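Local coordinates for OmpT protein (Vibrio cholerae serotype O1, PDB 6EHD) that probably acts as a non-specific diffusion porin, a beta-barrel channel that lets ions and small solutes cross the outer membrane, at residues Tyr251-Gln256 with Asp265-Tyr270; Tyr289-Thr294 with Ala308-Ser313. The protein carries 1 engineered substitution. All blocks are in the same frame, centred on the assembly; numbering follows the deposited sequence.

Contact 1 (Tyr251-Gln256 with Asp265-Tyr270); sequences YEYVMQ and DGTLVY. With C8E ((hydroxyethyloxy)tri(ethyloxy)octane), chain E; C8E ((hydroxyethyloxy)tri(ethyloxy)octane), chain F.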
ATOM      1  N   TYR A 251      -3.843 -12.345 -10.742  1.00 22.03           N
ATOM      2  CA  TYR A 251      -3.169 -13.598 -10.272  1.00 21.95           C
ATOM      3  C   TYR A 251      -1.831 -13.217  -9.634  1.00 19.51           C
ATOM      4  O   TYR A 251      -1.003 -12.487 -10.254  1.00 20.72           O
ATOM      5  CB  TYR A 251      -2.902 -14.487 -11.521  1.00 22.59           C
ATOM      6  CG  TYR A 251      -1.995 -15.723 -11.241  1.00 24.82           C
ATOM      7  CD1 TYR A 251      -2.509 -16.872 -10.621  1.00 30.56           C
ATOM      8  CD2 TYR A 251      -0.628 -15.661 -11.465  1.00 28.71           C
ATOM      9  CE1 TYR A 251      -1.696 -17.953 -10.297  1.00 30.99           C
ATOM     10  CE2 TYR A 251       0.197 -16.749 -11.166  1.00 32.54           C
ATOM     11  CZ  TYR A 251      -0.338 -17.890 -10.576  1.00 32.81           C
ATOM     12  OH  TYR A 251       0.525 -18.984 -10.280  1.00 30.87           O
ATOM     13  N   GLU A 252      -1.604 -13.692  -8.407  1.00 20.77           N
ATOM     14  CA  GLU A 252      -0.455 -13.377  -7.618  1.00 23.34           C
ATOM     15  C   GLU A 252       0.201 -14.673  -7.083  1.00 24.30           C
ATOM     16  O   GLU A 252      -0.470 -15.505  -6.416  1.00 23.32           O
ATOM     17  CB  GLU A 252      -0.840 -12.482  -6.405  1.00 22.70           C
ATOM     18  CG  GLU A 252      -1.520 -11.192  -6.847  1.00 23.73           C
ATOM     19  CD  GLU A 252      -2.100 -10.280  -5.746  1.00 23.37           C
ATOM     20  OE1 GLU A 252      -2.190 -10.711  -4.558  1.00 22.11           O
ATOM     21  OE2 GLU A 252      -2.364  -9.051  -6.067  1.00 21.05           O
ATOM     22  N   TYR A 253       1.500 -14.829  -7.362  1.00 24.98           N
ATOM     23  CA  TYR A 253       2.244 -16.034  -6.851  1.00 25.42           C
ATOM     24  C   TYR A 253       3.523 -15.599  -6.128  1.00 25.78           C
ATOM     25  O   TYR A 253       4.303 -14.778  -6.679  1.00 23.48           O
ATOM     26  CB  TYR A 253       2.587 -16.903  -8.055  1.00 25.20           C
ATOM     27  CG  TYR A 253       3.390 -18.164  -7.681  1.00 28.98           C
ATOM     28  CD1 TYR A 253       2.765 -19.244  -7.023  1.00 30.19           C
ATOM     29  CD2 TYR A 253       4.803 -18.182  -7.809  1.00 31.67           C
ATOM     30  CE1 TYR A 253       3.500 -20.403  -6.633  1.00 31.27           C
ATOM     31  CE2 TYR A 253       5.541 -19.350  -7.425  1.00 34.83           C
ATOM     32  CZ  TYR A 253       4.880 -20.423  -6.848  1.00 33.16           C
ATOM     33  OH  TYR A 253       5.657 -21.515  -6.418  1.00 37.75           O
ATOM     34  N   VAL A 254       3.757 -16.147  -4.912  1.00 23.23           N
ATOM     35  CA  VAL A 254       4.888 -15.783  -4.101  1.00 24.02           C
ATOM     36  C   VAL A 254       5.573 -17.116  -3.607  1.00 28.32           C
ATOM     37  O   VAL A 254       4.850 -18.062  -3.184  1.00 26.48           O
ATOM     38  CB  VAL A 254       4.542 -14.957  -2.886  1.00 25.67           C
ATOM     39  CG1 VAL A 254       5.812 -14.591  -2.095  1.00 28.52           C
ATOM     40  CG2 VAL A 254       3.748 -13.688  -3.327  1.00 25.69           C
ATOM     41  N   MET A 255       6.878 -17.211  -3.814  1.00 25.95           N
ATOM     42  CA  MET A 255       7.729 -18.356  -3.175  1.00 28.60           C
ATOM     43  C   MET A 255       8.618 -17.822  -2.079  1.00 28.32           C
ATOM     44  O   MET A 255       9.219 -16.757  -2.217  1.00 28.81           O
ATOM     45  CB  MET A 255       8.485 -19.151  -4.241  1.00 32.95           C
ATOM     46  CG  MET A 255       9.455 -18.525  -5.211  1.00 44.74           C
ATOM     47  SD  MET A 255       9.725 -19.464  -6.835  1.00 55.95           S
ATOM     48  CE  MET A 255       8.960 -21.051  -6.644  1.00 49.90           C
ATOM     49  N   GLN A 256       8.596 -18.491  -0.943  1.00 27.93           N
ATOM     50  CA  GLN A 256       9.362 -18.134   0.201  1.00 28.38           C
ATOM     51  C   GLN A 256      10.372 -19.317   0.449  1.00 34.17           C
ATOM     52  O   GLN A 256       9.967 -20.492   0.532  1.00 32.92           O
ATOM     53  CB  GLN A 256       8.505 -17.940   1.436  1.00 32.66           C
ATOM     54  CG  GLN A 256       7.310 -16.957   1.287  1.00 32.34           C
ATOM     55  CD  GLN A 256       6.018 -17.601   0.829  1.00 36.96           C
ATOM     56  OE1 GLN A 256       5.895 -18.833   0.732  1.00 30.32           O
ATOM     57  NE2 GLN A 256       4.976 -16.734   0.540  1.00 31.37           N
ATOM     58  N   ASP A 265       5.011 -21.676  -0.635  1.00 28.44           N
ATOM     59  CA  ASP A 265       4.524 -20.726  -1.679  1.00 28.51           C
ATOM     60  C   ASP A 265       3.059 -20.385  -1.390  1.00 30.20           C
ATOM     61  O   ASP A 265       2.407 -21.059  -0.530  1.00 30.01           O
ATOM     62  CB  ASP A 265       4.756 -21.251  -3.111  1.00 29.70           C
ATOM     63  CG  ASP A 265       4.019 -22.531  -3.485  1.00 34.51           C
ATOM     64  OD1 ASP A 265       2.964 -22.857  -2.934  1.00 35.67           O
ATOM     65  OD2 ASP A 265       4.396 -23.068  -4.542  1.00 36.15           O
ATOM     66  N   GLY A 266       2.538 -19.380  -2.114  1.00 29.96           N
ATOM     67  CA  GLY A 266       1.154 -18.891  -1.942  1.00 26.62           C
ATOM     68  C   GLY A 266       0.608 -18.324  -3.237  1.00 28.56           C
ATOM     69  O   GLY A 266       1.376 -17.706  -3.992  1.00 26.57           O
ATOM     70  N   THR A 267      -0.686 -18.588  -3.506  1.00 25.05           N
ATOM     71  CA  THR A 267      -1.404 -18.153  -4.694  1.00 26.35           C
ATOM     72  C   THR A 267      -2.628 -17.341  -4.236  1.00 26.53           C
ATOM     73  O   THR A 267      -3.341 -17.801  -3.301  1.00 26.40           O
ATOM     74  CB  THR A 267      -1.840 -19.384  -5.495  1.00 29.26           C
ATOM     75  OG1 THR A 267      -0.642 -20.092  -5.950  1.00 28.59           O
ATOM     76  CG2 THR A 267      -2.568 -18.962  -6.698  1.00 32.02           C
ATOM     77  N   LEU A 268      -2.860 -16.186  -4.895  1.00 24.63           N
ATOM     78  CA  LEU A 268      -4.098 -15.390  -4.655  1.00 23.97           C
ATOM     79  C   LEU A 268      -4.651 -14.996  -5.988  1.00 24.69           C
ATOM     80  O   LEU A 268      -3.931 -14.417  -6.823  1.00 23.90           O
ATOM     81  CB  LEU A 268      -3.809 -14.161  -3.710  1.00 23.85           C
ATOM     82  CG  LEU A 268      -4.942 -13.235  -3.227  1.00 23.09           C
ATOM     83  CD1 LEU A 268      -5.572 -12.447  -4.339  1.00 24.79           C
ATOM     84  CD2 LEU A 268      -6.017 -13.990  -2.474  1.00 26.98           C
ATOM     85  N   VAL A 269      -5.927 -15.330  -6.268  1.00 21.75           N
ATOM     86  CA  VAL A 269      -6.604 -14.889  -7.491  1.00 22.35           C
ATOM     87  C   VAL A 269      -7.842 -14.047  -7.065  1.00 24.33           C
ATOM     88  O   VAL A 269      -8.576 -14.419  -6.116  1.00 23.35           O
ATOM     89  CB  VAL A 269      -7.074 -16.099  -8.362  1.00 26.68           C
ATOM     90  CG1 VAL A 269      -7.820 -15.610  -9.579  1.00 31.79           C
ATOM     91  CG2 VAL A 269      -5.854 -16.939  -8.827  1.00 28.26           C
ATOM     92  N   TYR A 270      -8.131 -12.959  -7.784  1.00 22.36           N
ATOM     93  CA  TYR A 270      -9.339 -12.150  -7.525  1.00 20.66           C
ATOM     94  C   TYR A 270     -10.044 -11.846  -8.823  1.00 21.57           C
ATOM     95  O   TYR A 270      -9.404 -11.730  -9.901  1.00 22.06           O
ATOM     96  CB  TYR A 270      -9.058 -10.873  -6.644  1.00 21.07           C
ATOM     97  CG  TYR A 270      -8.083  -9.873  -7.261  1.00 18.94           C
ATOM     98  CD1 TYR A 270      -8.469  -8.944  -8.256  1.00 18.33           C
ATOM     99  CD2 TYR A 270      -6.710  -9.922  -6.889  1.00 21.29           C
ATOM    100  CE1 TYR A 270      -7.522  -8.085  -8.801  1.00 18.61           C
ATOM    101  CE2 TYR A 270      -5.751  -9.077  -7.451  1.00 20.19           C
ATOM    102  CZ  TYR A 270      -6.157  -8.167  -8.427  1.00 18.11           C
ATOM    103  OH  TYR A 270      -5.192  -7.337  -8.989  1.00 20.32           O
TER
HETATM  104  C1  C8E E 404       4.431 -12.080 -17.695  1.00 40.78           C
HETATM  105  C2  C8E E 404       3.061 -12.747 -17.732  1.00 43.25           C
HETATM  106  C3  C8E E 404       3.115 -14.048 -16.968  1.00 48.58           C
HETATM  107  C4  C8E E 404       1.940 -14.998 -17.254  1.00 52.06           C
HETATM  108  C5  C8E E 404       1.438 -15.619 -15.952  1.00 57.14           C
HETATM  109  C6  C8E E 404       2.181 -16.782 -15.346  1.00 59.11           C
HETATM  110  C7  C8E E 404       2.954 -16.475 -14.049  1.00 59.48           C
HETATM  111  C8  C8E E 404       3.326 -17.785 -13.312  1.00 49.04           C
HETATM  112  O9  C8E E 404       4.506 -17.894 -12.481  1.00 40.35           O
HETATM  113  C10 C8E E 404       5.540 -18.829 -12.738  1.00 49.34           C
HETATM  114  C11 C8E E 404       5.997 -19.449 -11.460  1.00 46.71           C
HETATM  115  O12 C8E E 404       5.065 -20.518 -11.361  1.00 48.56           O
HETATM  116  C13 C8E E 404       5.235 -21.629 -10.466  1.00 61.37           C
HETATM  117  C14 C8E E 404       3.885 -22.256 -10.072  1.00 53.60           C
HETATM  118  O15 C8E E 404       2.931 -22.289 -11.162  1.00 60.43           O
HETATM  119  C16 C8E E 404       1.725 -23.070 -10.898  1.00 63.49           C
HETATM  120  C17 C8E E 404       0.724 -23.205 -12.061  1.00 58.32           C
HETATM  121  O18 C8E E 404       0.524 -21.921 -12.653  1.00 58.36           O
HETATM  122  C19 C8E E 404      -0.625 -21.524 -13.446  1.00 58.03           C
HETATM  123  C20 C8E E 404      -0.173 -20.470 -14.474  1.00 61.29           C
HETATM  124  O21 C8E E 404      -0.759 -19.188 -14.302  1.00 70.34           O
HETATM  125  O9  C8E F 405      -6.977 -13.989   7.498  1.00 73.42           O
HETATM  126  C10 C8E F 405      -7.577 -14.496   6.322  1.00 62.64           C
HETATM  127  C11 C8E F 405      -7.746 -13.369   5.322  1.00 61.81           C
HETATM  128  O12 C8E F 405      -7.972 -13.988   4.046  1.00 53.65           O
HETATM  129  C13 C8E F 405      -7.761 -13.117   2.944  1.00 46.55           C
HETATM  130  C14 C8E F 405      -7.605 -13.803   1.598  1.00 55.42           C
HETATM  131  O15 C8E F 405      -6.511 -14.765   1.504  1.00 56.76           O
HETATM  132  C16 C8E F 405      -5.254 -14.110   1.647  1.00 46.19           C
HETATM  133  C17 C8E F 405      -4.286 -15.158   2.107  1.00 54.71           C
HETATM  134  O18 C8E F 405      -3.658 -15.619   0.933  1.00 49.83           O
HETATM  135  C19 C8E F 405      -2.263 -15.368   0.917  1.00 51.62           C
HETATM  136  C20 C8E F 405      -1.686 -16.744   1.026  1.00 52.04           C
HETATM  137  O21 C8E F 405      -1.867 -17.381  -0.229  1.00 51.13           O
HETATM  138  O   HOH W   1      -0.283 -20.982  -8.589  1.00 33.11           O
HETATM  139  O   HOH W   2      -2.753  -8.356  -8.685  1.00 21.22           O

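Contact 2 (Tyr289-Thr294 with Ala308-Ser313); sequences YGDGTT and ATKVDS. With C8E ((hydroxyethyloxy)tri(ethyloxy)octane), chain F.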
ATOM      1  N   TYR A 289      -9.795 -16.067  -4.142  1.00 24.40           N
ATOM      2  CA  TYR A 289      -9.391 -17.481  -3.868  1.00 27.09           C
ATOM      3  C   TYR A 289      -7.935 -17.477  -3.404  1.00 30.17           C
ATOM      4  O   TYR A 289      -7.042 -16.916  -4.142  1.00 26.95           O
ATOM      5  CB  TYR A 289      -9.546 -18.293  -5.149  1.00 30.67           C
ATOM      6  CG  TYR A 289      -8.932 -19.688  -4.943  1.00 30.78           C
ATOM      7  CD1 TYR A 289      -9.659 -20.711  -4.309  1.00 37.97           C
ATOM      8  CD2 TYR A 289      -7.624 -19.942  -5.309  1.00 34.17           C
ATOM      9  CE1 TYR A 289      -9.083 -21.980  -4.114  1.00 39.62           C
ATOM     10  CE2 TYR A 289      -7.040 -21.237  -5.128  1.00 39.08           C
ATOM     11  CZ  TYR A 289      -7.792 -22.230  -4.542  1.00 41.49           C
ATOM     12  OH  TYR A 289      -7.233 -23.489  -4.322  1.00 43.57           O
ATOM     13  N   GLY A 290      -7.652 -17.959  -2.177  1.00 26.72           N
ATOM     14  CA  GLY A 290      -6.296 -18.038  -1.644  1.00 27.76           C
ATOM     15  C   GLY A 290      -5.862 -19.501  -1.346  1.00 33.34           C
ATOM     16  O   GLY A 290      -6.698 -20.294  -0.910  1.00 29.67           O
ATOM     17  N   ASP A 291      -4.594 -19.842  -1.591  1.00 28.67           N
ATOM     18  CA  ASP A 291      -4.046 -21.185  -1.190  1.00 30.80           C
ATOM     19  C   ASP A 291      -2.579 -21.050  -0.878  1.00 31.57           C
ATOM     20  O   ASP A 291      -1.790 -20.647  -1.770  1.00 30.13           O
ATOM     21  CB  ASP A 291      -4.277 -22.169  -2.312  1.00 29.60           C
ATOM     22  CG  ASP A 291      -4.014 -23.649  -1.878  1.00 39.90           C
ATOM     23  OD1 ASP A 291      -4.489 -24.032  -0.828  1.00 33.73           O
ATOM     24  OD2 ASP A 291      -3.261 -24.315  -2.557  1.00 38.19           O
ATOM     25  N   GLY A 292      -2.187 -21.414   0.356  1.00 30.02           N
ATOM     26  CA  GLY A 292      -0.801 -21.395   0.741  1.00 29.24           C
ATOM     27  C   GLY A 292      -0.452 -20.346   1.716  1.00 28.33           C
ATOM     28  O   GLY A 292      -1.320 -19.898   2.512  1.00 32.04           O
ATOM     29  N   THR A 293       0.805 -19.902   1.661  1.00 27.67           N
ATOM     30  CA  THR A 293       1.415 -19.020   2.638  1.00 28.12           C
ATOM     31  C   THR A 293       1.593 -17.538   2.215  1.00 31.91           C
ATOM     32  O   THR A 293       1.943 -17.327   1.045  1.00 30.53           O
ATOM     33  CB  THR A 293       2.813 -19.597   2.935  1.00 34.19           C
ATOM     34  OG1 THR A 293       2.645 -20.899   3.564  1.00 35.66           O
ATOM     35  CG2 THR A 293       3.625 -18.705   3.840  1.00 32.58           C
ATOM     36  N   THR A 294       1.351 -16.595   3.133  1.00 27.31           N
ATOM     37  CA  THR A 294       1.913 -15.217   3.090  1.00 29.31           C
ATOM     38  C   THR A 294       2.654 -14.919   4.358  1.00 29.42           C
ATOM     39  O   THR A 294       2.134 -15.329   5.434  1.00 32.39           O
ATOM     40  CB  THR A 294       0.837 -14.129   2.782  1.00 26.24           C
ATOM     41  OG1 THR A 294       1.418 -12.822   2.771  1.00 27.51           O
ATOM     42  CG2 THR A 294      -0.290 -14.090   3.822  1.00 29.85           C
ATOM     43  N   ALA A 308       1.048 -12.579   8.845  1.00 33.20           N
ATOM     44  CA  ALA A 308       1.504 -13.879   8.368  1.00 35.38           C
ATOM     45  C   ALA A 308       0.524 -15.007   8.633  1.00 39.91           C
ATOM     46  O   ALA A 308      -0.047 -15.111   9.727  1.00 38.69           O
ATOM     47  CB  ALA A 308       2.865 -14.178   8.984  1.00 36.89           C
ATOM     48  N   THR A 309       0.245 -15.807   7.618  1.00 38.00           N
ATOM     49  CA  THR A 309      -0.808 -16.856   7.692  1.00 40.54           C
ATOM     50  C   THR A 309      -0.679 -17.943   6.594  1.00 41.74           C
ATOM     51  O   THR A 309       0.041 -17.788   5.602  1.00 38.30           O
ATOM     52  CB  THR A 309      -2.257 -16.258   7.700  1.00 47.61           C
ATOM     53  OG1 THR A 309      -3.169 -17.268   8.131  1.00 55.48           O
ATOM     54  CG2 THR A 309      -2.740 -15.806   6.349  1.00 44.71           C
ATOM     55  N   LYS A 310      -1.363 -19.059   6.797  1.00 37.45           N
ATOM     56  CA  LYS A 310      -1.462 -20.087   5.844  1.00 37.43           C
ATOM     57  C   LYS A 310      -2.923 -20.436   5.694  1.00 40.52           C
ATOM     58  O   LYS A 310      -3.628 -20.604   6.695  1.00 40.50           O
ATOM     59  CB  LYS A 310      -0.652 -21.321   6.269  1.00 43.11           C
ATOM     60  CG  LYS A 310      -0.402 -22.300   5.139  1.00 51.41           C
ATOM     61  CD  LYS A 310      -1.527 -23.269   4.805  1.00 65.42           C
ATOM     62  CE  LYS A 310      -1.140 -24.151   3.611  1.00 73.60           C
ATOM     63  NZ  LYS A 310      -2.246 -24.521   2.665  1.00 64.90           N
ATOM     64  N   VAL A 311      -3.390 -20.556   4.450  1.00 35.78           N
ATOM     65  CA  VAL A 311      -4.795 -20.929   4.187  1.00 38.20           C
ATOM     66  C   VAL A 311      -4.839 -22.091   3.230  1.00 36.95           C
ATOM     67  O   VAL A 311      -3.888 -22.330   2.473  1.00 36.23           O
ATOM     68  CB  VAL A 311      -5.663 -19.728   3.661  1.00 43.14           C
ATOM     69  CG1 VAL A 311      -5.535 -18.526   4.592  1.00 40.64           C
ATOM     70  CG2 VAL A 311      -5.277 -19.361   2.248  1.00 40.63           C
ATOM     71  N   ASP A 312      -5.934 -22.833   3.275  1.00 36.01           N
ATOM     72  CA  ASP A 312      -6.158 -23.996   2.435  1.00 35.66           C
ATOM     73  C   ASP A 312      -7.343 -23.856   1.547  1.00 37.76           C
ATOM     74  O   ASP A 312      -8.506 -23.966   2.027  1.00 40.75           O
ATOM     75  CB  ASP A 312      -6.347 -25.210   3.462  1.00 44.45           C
ATOM     76  CG  ASP A 312      -6.686 -26.485   2.810  1.00 45.38           C
ATOM     77  OD1 ASP A 312      -6.535 -26.642   1.605  1.00 51.61           O
ATOM     78  OD2 ASP A 312      -7.188 -27.388   3.523  1.00 68.54           O
ATOM     79  N   SER A 313      -7.135 -23.596   0.250  1.00 35.21           N
ATOM     80  CA  SER A 313      -8.236 -23.468  -0.727  1.00 35.74           C
ATOM     81  C   SER A 313      -9.395 -22.604  -0.218  1.00 35.44           C
ATOM     82  O   SER A 313     -10.551 -23.029  -0.246  1.00 34.81           O
ATOM     83  CB  SER A 313      -8.782 -24.846  -1.188  1.00 45.70           C
ATOM     84  OG  SER A 313      -7.902 -25.341  -2.156  1.00 55.87           O
TER
HETATM   85  O9  C8E F 405      -6.977 -13.989   7.498  1.00 73.42           O
HETATM   86  C10 C8E F 405      -7.577 -14.496   6.322  1.00 62.64           C
HETATM   87  C11 C8E F 405      -7.746 -13.369   5.322  1.00 61.81           C
HETATM   88  O12 C8E F 405      -7.972 -13.988   4.046  1.00 53.65           O
HETATM   89  C13 C8E F 405      -7.761 -13.117   2.944  1.00 46.55           C
HETATM   90  C14 C8E F 405      -7.605 -13.803   1.598  1.00 55.42           C
HETATM   91  O15 C8E F 405      -6.511 -14.765   1.504  1.00 56.76           O
HETATM   92  C16 C8E F 405      -5.254 -14.110   1.647  1.00 46.19           C
HETATM   93  C17 C8E F 405      -4.286 -15.158   2.107  1.00 54.71           C
HETATM   94  O18 C8E F 405      -3.658 -15.619   0.933  1.00 49.83           O
HETATM   95  C19 C8E F 405      -2.263 -15.368   0.917  1.00 51.62           C
HETATM   96  C20 C8E F 405      -1.686 -16.744   1.026  1.00 52.04           C
HETATM   97  O21 C8E F 405      -1.867 -17.381  -0.229  1.00 51.13           O

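Contact 1 (Tyr251-Gln256 with Asp265-Tyr270)
Glu252 and Leu268 exchange two backbone hydrogen bonds, as do Val254 and Gly266. These hydrogen-bonded pairs, spaced by the non-hydrogen-bonded pair Tyr253-Thr267, define an antiparallel beta hairpin in the wall of the porin barrel; the N-to-C directions lie 170° apart. The face carrying Glu252 and Leu268 is the tight one. Their side chains lie side by side and point the same way, with Glu252 OE1 3.8 Å from Leu268 CD1. Glu252 OE2 comes to the edge of the Tyr270 ring, in its plane and 3.7 Å from Tyr270 CE2, while the carboxylate stands 79° to the ring. A water bridges the two groups, donating to Glu252 OE2 and accepting from Tyr270 OH. The carboxylate also accepts from Gly105 N and pairs with Thr106 OG1, and Tyr270 OH is hydrogen-bonded to Tyr99 N, satisfying these buried ends. This is consistent with the inward-folded loop of porins lying against this wall.

The face of Tyr251, Tyr253 and Thr267 is looser and partly exposed, and a detergent molecule rests over both tyrosine rings. Tyr251 CD1 touches Val269 CG2 at 3.8 Å. A water links the hydroxyls of Tyr251 and Thr267, 2.7 Å from Tyr251 OH and 2.8 Å from Thr267 OG1. Tyr253 OH donates directly to Asp265 OD2 at 2.7 Å, meeting it on the anti side, 32° out of the carboxylate plane.

Contact 2 (Tyr289-Thr294 with Ala308-Ser313)
Gly292 with Val311 and Thr294 with Thr309 form antiparallel hydrogen-bonded pairs, each with two backbone bonds, and between them Thr293 and Lys310 make a non-hydrogen-bonded pair with CA atoms 4.4 Å apart. This ladder begins at a corner: the axis of 289-291 runs at 109° to that of 309-311. The turn falls at Gly292, with backbone angles at which a CB would collide with the carbonyl oxygen of Asp291, a conformation that glycine tolerates.

Val311 O takes two donors from opposite faces of its plane. One is Gly292 N; the other is Lys310 NZ, 2.7 Å from Val311 O and well above the carbonyl plane. The lysine chain bends at chi2 and chi4, and Lys310 CG lies 3.7 Å from both Gly292 O and Thr293 OG1.

Beyond the corner, strand 293-299 is the middle member of a small three-stranded antiparallel sheet, flanked by 304-307 and 309-311. By porin topology this sheet belongs to the extracellular loop joining the last two barrel strands, 281-291 and 314-324. At the far end the threonine methyls meet: Thr294 CG2 lies 3.9 Å from Thr309 CG2 and touches a detergent carbon, while Thr294 OG1 bonds to Gly296 N.

Before the corner, side chains take over from the ladder. Asp291 CG is anti to the backbone N (chi1 -168°), and Asp291 OD1 accepts from Ser313 N at 2.9 Å, met on the anti side and somewhat out of the carboxylate plane. Asp312 OD1 sits 4.1 Å from Asp291 OD1. Lys310 NZ lies 4.2 Å from Asp291 OD1, too far for a salt bridge, though it may partly offset the negative charges. Tyr289 OH and Ser313 OG share a hydrogen bond of 2.9 Å.

Contact 1 precedes contact 2 in sequence, both of its strands coming before residue 289, and their centres are about 9 Å apart on the same side of the barrel. They meet where strands 263-276 and 281-291 are neighbours in the wall, with probable hydrogen bonds from Tyr289 N to Val269 O at 2.8 Å and from Thr267 N to Asp291 O at 2.9 Å. Leu268 CD2 also packs on Gly290 CA, and one detergent molecule touches both contacts. Past the corner the connection persists, since Gln256 NE2 bonds to Thr293 O. The loop sheet of contact 2 is thus tied to the part of the wall that includes contact 1.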